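Local coordinates for prolyl endopeptidase (Myxococcus xanthus, PDB 2BKL), which probably cleaves oligopeptides on the carboxyl side of proline, and less readily of alanine, as a serine peptidase of family S9A, at residues A[127-131]-A[132-136]; A[489-492]-A[493-497]. All blocks are in the same frame, centred on the assembly; numbering follows the deposited sequence.

How the contacts relate
Contacts 1 and 2 are each a local contact within one continuous stretch of chain, one in each half of the enzyme. Contact 1, residues 127-136, is the turn of a hairpin in the beta-propeller; contact 2, residues 489-497, holds the short helix 491-495 and its flanking residues, in the part of the chain assigned to the alpha/beta-hydrolase family. Their centres lie 38 Å apart, and their nearest atoms about 27 Å, so neither touches the other. The bound N-[(benzyloxy)carbonyl]-L-alanyl-L-proline sits in a pocket built from both parts of the chain, including Tyr170, Trp249 and Ser533. Neither contact supplies a residue to that pocket; contact 2 has the side chain of His494 about 9 Å from the ligand.

Contact 1 of 2, residues A[127-131]-A[132-136]; sequences AVSWD and GKKVA
Ser129 OG accepts a hydrogen bond from Lys134 N at 3.0 Å across a tight hairpin bend. Held between its own backbone N and carbonyl carbon (chi1 65°), the same Ser129 OG donates to Asp131 OD1 at 2.6 Å. Asp131 OD1 is gripped twice: the serine hydroxyl meets it nearly end-on, while Lys133 N, 2.9 Å from OD1, comes from above the carboxylate plane. The Lys133 and Asp131 side chains cross at about a right angle, Lys133 CG 3.4 Å from Asp131 CG, and a water joins Lys133 NZ to Asp131 O. The backbone makes a type I turn from Ser129 to Gly132, closed by Gly132 N to Ser129 O, with Gly132 at positive phi, which favours glycine. Ser129 N bonds almost straight to Lys134 O, 2.9 Å away. Farther down, Val128 and Val135 form a non-hydrogen-bonded antiparallel pair; their side chains cross at a slant, Val128 CG2 4.0 Å from Val135 CG2. Ala127 and Ala136 make the hydrogen-bonded pair. The hairpin links strands 121-128 and 134-141 of a propeller blade. Phe83 of strand 81-87 packs against both valines, Trp175 of strand 174-175 touches Ser129 and Ala136, and Lys134 reaches a salt bridge with Asp153 of strand 148-153.

Contact 2 of 2, residues A[489-492]-A[493-497]; sequences YGKA and WHDAG
The Tyr489 ring stands with its edge against one face of the Trp493 indole, a T-shaped pair with planes at 78° and the tyrosine centroid 4.8 Å from that of the six-membered indole ring. Tyr489 CD2 does the touching, set over the centre of that six-membered ring and 3.6 Å from Trp493 CE3, with Trp493 CD2 in the tyrosine ring plane. The two side chains run side by side in the same direction; with CG of Trp493 anti to its backbone N (chi1 -157°), the indole lies alongside Tyr489 and offers it a face. Trp493 NE1 bonds to Asn482 O. Were Trp493 an alanine, the Tyr489 edge would probably lose the face it rests on and Asn482 O its indole donor. Farther round the turn, Lys491 runs extended until its last torsion bends NZ onto Asp495, where a salt bridge of 2.9 Å from NZ uses the syn lone pair of OD2. Asp495 OD1 pairs with Arg498. Gly490 is the N-cap; its carbonyl oxygen accepts from His494 N at 3.3 Å and, weakly, from Trp493 N. Asp495 N bonds to Lys491 O at 2.8 Å. Pro431 of strand 429-437 touches both aromatic side chains. Tyr489 OH to Asp339 and Lys491 NZ to Gly272 O tie the start of helix 491-495, in the hydrolase part, to the propeller part, and His494 NE2 bonds to Glu577 of helix 575-578.

Contact 1 of 2, residues A[127-131]-A[132-136]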
# COMPACT_ATOMS: atom_id res chain seq x y z
N ALA A 127 7.94 12.93 11.77
CA ALA A 127 9.39 12.88 11.75
C ALA A 127 9.88 13.68 12.92
O ALA A 127 9.58 14.88 13.04
CB ALA A 127 9.95 13.44 10.44
N VAL A 128 10.65 13.06 13.80
CA VAL A 128 11.18 13.69 14.98
C VAL A 128 12.51 14.36 14.64
O VAL A 128 13.37 13.77 13.95
CB VAL A 128 11.41 12.66 16.11
CG1 VAL A 128 11.77 13.36 17.42
CG2 VAL A 128 10.18 11.77 16.27
N SER A 129 12.75 15.55 15.16
CA SER A 129 14.02 16.24 14.98
C SER A 129 15.12 15.48 15.73
O SER A 129 14.87 14.72 16.65
CB SER A 129 13.92 17.69 15.45
OG SER A 129 13.69 17.75 16.85
N TRP A 130 16.37 15.67 15.28
CA TRP A 130 17.49 14.92 15.82
C TRP A 130 17.75 15.21 17.28
O TRP A 130 18.25 14.35 17.99
CB TRP A 130 18.77 15.12 14.96
CG TRP A 130 18.54 14.56 13.60
CD1 TRP A 130 18.27 15.26 12.46
CD2 TRP A 130 18.39 13.18 13.26
NE1 TRP A 130 18.01 14.39 11.43
CE2 TRP A 130 18.06 13.11 11.89
CE3 TRP A 130 18.49 11.98 13.98
CZ2 TRP A 130 17.85 11.89 11.21
CZ3 TRP A 130 18.28 10.78 13.32
CH2 TRP A 130 17.96 10.74 11.95
N ASP A 131 17.36 16.40 17.75
CA ASP A 131 17.50 16.76 19.15
C ASP A 131 16.36 16.26 20.05
O ASP A 131 16.39 16.45 21.28
CB ASP A 131 17.74 18.27 19.33
CG ASP A 131 16.57 19.13 18.95
OD1 ASP A 131 15.53 18.58 18.55
OD2 ASP A 131 16.62 20.39 19.02
N GLY A 132 15.36 15.64 19.44
CA GLY A 132 14.21 15.11 20.17
C GLY A 132 13.29 16.19 20.71
O GLY A 132 12.43 15.86 21.54
N LYS A 133 13.42 17.42 20.22
CA LYS A 133 12.64 18.55 20.76
C LYS A 133 11.42 18.94 19.92
O LYS A 133 10.56 19.67 20.42
CB LYS A 133 13.50 19.78 20.94
CG LYS A 133 14.78 19.58 21.75
CD LYS A 133 14.56 19.29 23.18
CE LYS A 133 15.94 19.33 23.92
NZ LYS A 133 15.93 18.58 25.19
N LYS A 134 11.36 18.51 18.66
CA LYS A 134 10.29 18.90 17.74
C LYS A 134 9.83 17.68 16.95
O LYS A 134 10.61 16.76 16.67
CB LYS A 134 10.79 19.94 16.71
CG LYS A 134 11.44 21.19 17.27
CD LYS A 134 10.48 22.08 18.04
CE LYS A 134 11.18 23.38 18.45
NZ LYS A 134 10.26 24.24 19.22
N VAL A 135 8.55 17.66 16.57
CA VAL A 135 8.04 16.65 15.65
C VAL A 135 7.31 17.38 14.55
O VAL A 135 6.40 18.17 14.83
CB VAL A 135 7.13 15.60 16.33
CG1 VAL A 135 6.58 14.58 15.33
CG2 VAL A 135 7.90 14.89 17.43
N ALA A 136 7.69 17.11 13.31
CA ALA A 136 6.96 17.57 12.14
C ALA A 136 6.02 16.46 11.72
O ALA A 136 6.41 15.30 11.67
CB ALA A 136 7.94 17.89 11.03
O HOH W 1 15.48 16.20 23.81

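Contact 2 of 2, residues A[489-492]-A[493-497]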
# COMPACT_ATOMS: atom_id res chain seq x y z
N TYR A 489 9.57 -12.32 -6.87
CA TYR A 489 10.75 -12.90 -7.52
C TYR A 489 11.58 -11.86 -8.28
O TYR A 489 12.31 -12.20 -9.21
CB TYR A 489 10.37 -14.07 -8.39
CG TYR A 489 9.85 -15.25 -7.64
CD1 TYR A 489 10.65 -15.97 -6.81
CD2 TYR A 489 8.57 -15.69 -7.83
CE1 TYR A 489 10.18 -17.09 -6.12
CE2 TYR A 489 8.07 -16.80 -7.16
CZ TYR A 489 8.89 -17.53 -6.32
OH TYR A 489 8.42 -18.65 -5.67
N GLY A 490 11.48 -10.61 -7.85
CA GLY A 490 12.32 -9.54 -8.34
C GLY A 490 11.78 -8.91 -9.61
O GLY A 490 10.58 -8.98 -9.90
N LYS A 491 12.67 -8.26 -10.35
CA LYS A 491 12.28 -7.42 -11.47
C LYS A 491 11.52 -8.18 -12.55
O LYS A 491 10.59 -7.66 -13.14
CB LYS A 491 13.49 -6.69 -12.06
CG LYS A 491 13.21 -5.87 -13.29
CD LYS A 491 14.51 -5.32 -13.86
CE LYS A 491 14.38 -4.78 -15.27
NZ LYS A 491 13.42 -3.68 -15.35
N ALA A 492 11.96 -9.40 -12.81
CA ALA A 492 11.33 -10.21 -13.82
C ALA A 492 9.87 -10.52 -13.48
O ALA A 492 9.05 -10.67 -14.36
CB ALA A 492 12.10 -11.50 -13.96
N TRP A 493 9.56 -10.64 -12.20
CA TRP A 493 8.20 -10.95 -11.72
C TRP A 493 7.31 -9.72 -11.93
O TRP A 493 6.19 -9.83 -12.42
CB TRP A 493 8.25 -11.33 -10.26
CG TRP A 493 7.10 -12.15 -9.77
CD1 TRP A 493 6.17 -11.80 -8.85
CD2 TRP A 493 6.82 -13.50 -10.12
NE1 TRP A 493 5.29 -12.82 -8.63
CE2 TRP A 493 5.68 -13.89 -9.41
CE3 TRP A 493 7.42 -14.42 -11.00
CZ2 TRP A 493 5.15 -15.15 -9.50
CZ3 TRP A 493 6.88 -15.68 -11.10
CH2 TRP A 493 5.75 -16.02 -10.36
N HIS A 494 7.83 -8.55 -11.58
CA HIS A 494 7.13 -7.31 -11.73
C HIS A 494 6.88 -7.04 -13.23
O HIS A 494 5.75 -6.77 -13.65
CB HIS A 494 7.95 -6.16 -11.08
CG HIS A 494 7.35 -4.81 -11.24
ND1 HIS A 494 8.13 -3.68 -11.38
CD2 HIS A 494 6.07 -4.39 -11.33
CE1 HIS A 494 7.35 -2.62 -11.53
NE2 HIS A 494 6.08 -3.03 -11.50
N ASP A 495 7.94 -7.11 -14.01
CA ASP A 495 7.85 -6.79 -15.44
C ASP A 495 6.93 -7.71 -16.21
O ASP A 495 6.27 -7.27 -17.16
CB ASP A 495 9.23 -6.76 -16.10
CG ASP A 495 10.04 -5.53 -15.75
OD1 ASP A 495 9.50 -4.56 -15.15
OD2 ASP A 495 11.26 -5.49 -16.05
N ALA A 496 6.84 -8.97 -15.80
CA ALA A 496 5.94 -9.90 -16.47
C ALA A 496 4.47 -9.71 -16.09
O ALA A 496 3.62 -10.50 -16.53
CB ALA A 496 6.37 -11.33 -16.20
N GLY A 497 4.15 -8.69 -15.31
CA GLY A 497 2.77 -8.40 -14.96
C GLY A 497 2.43 -6.94 -15.06
O GLY A 497 1.62 -6.46 -14.29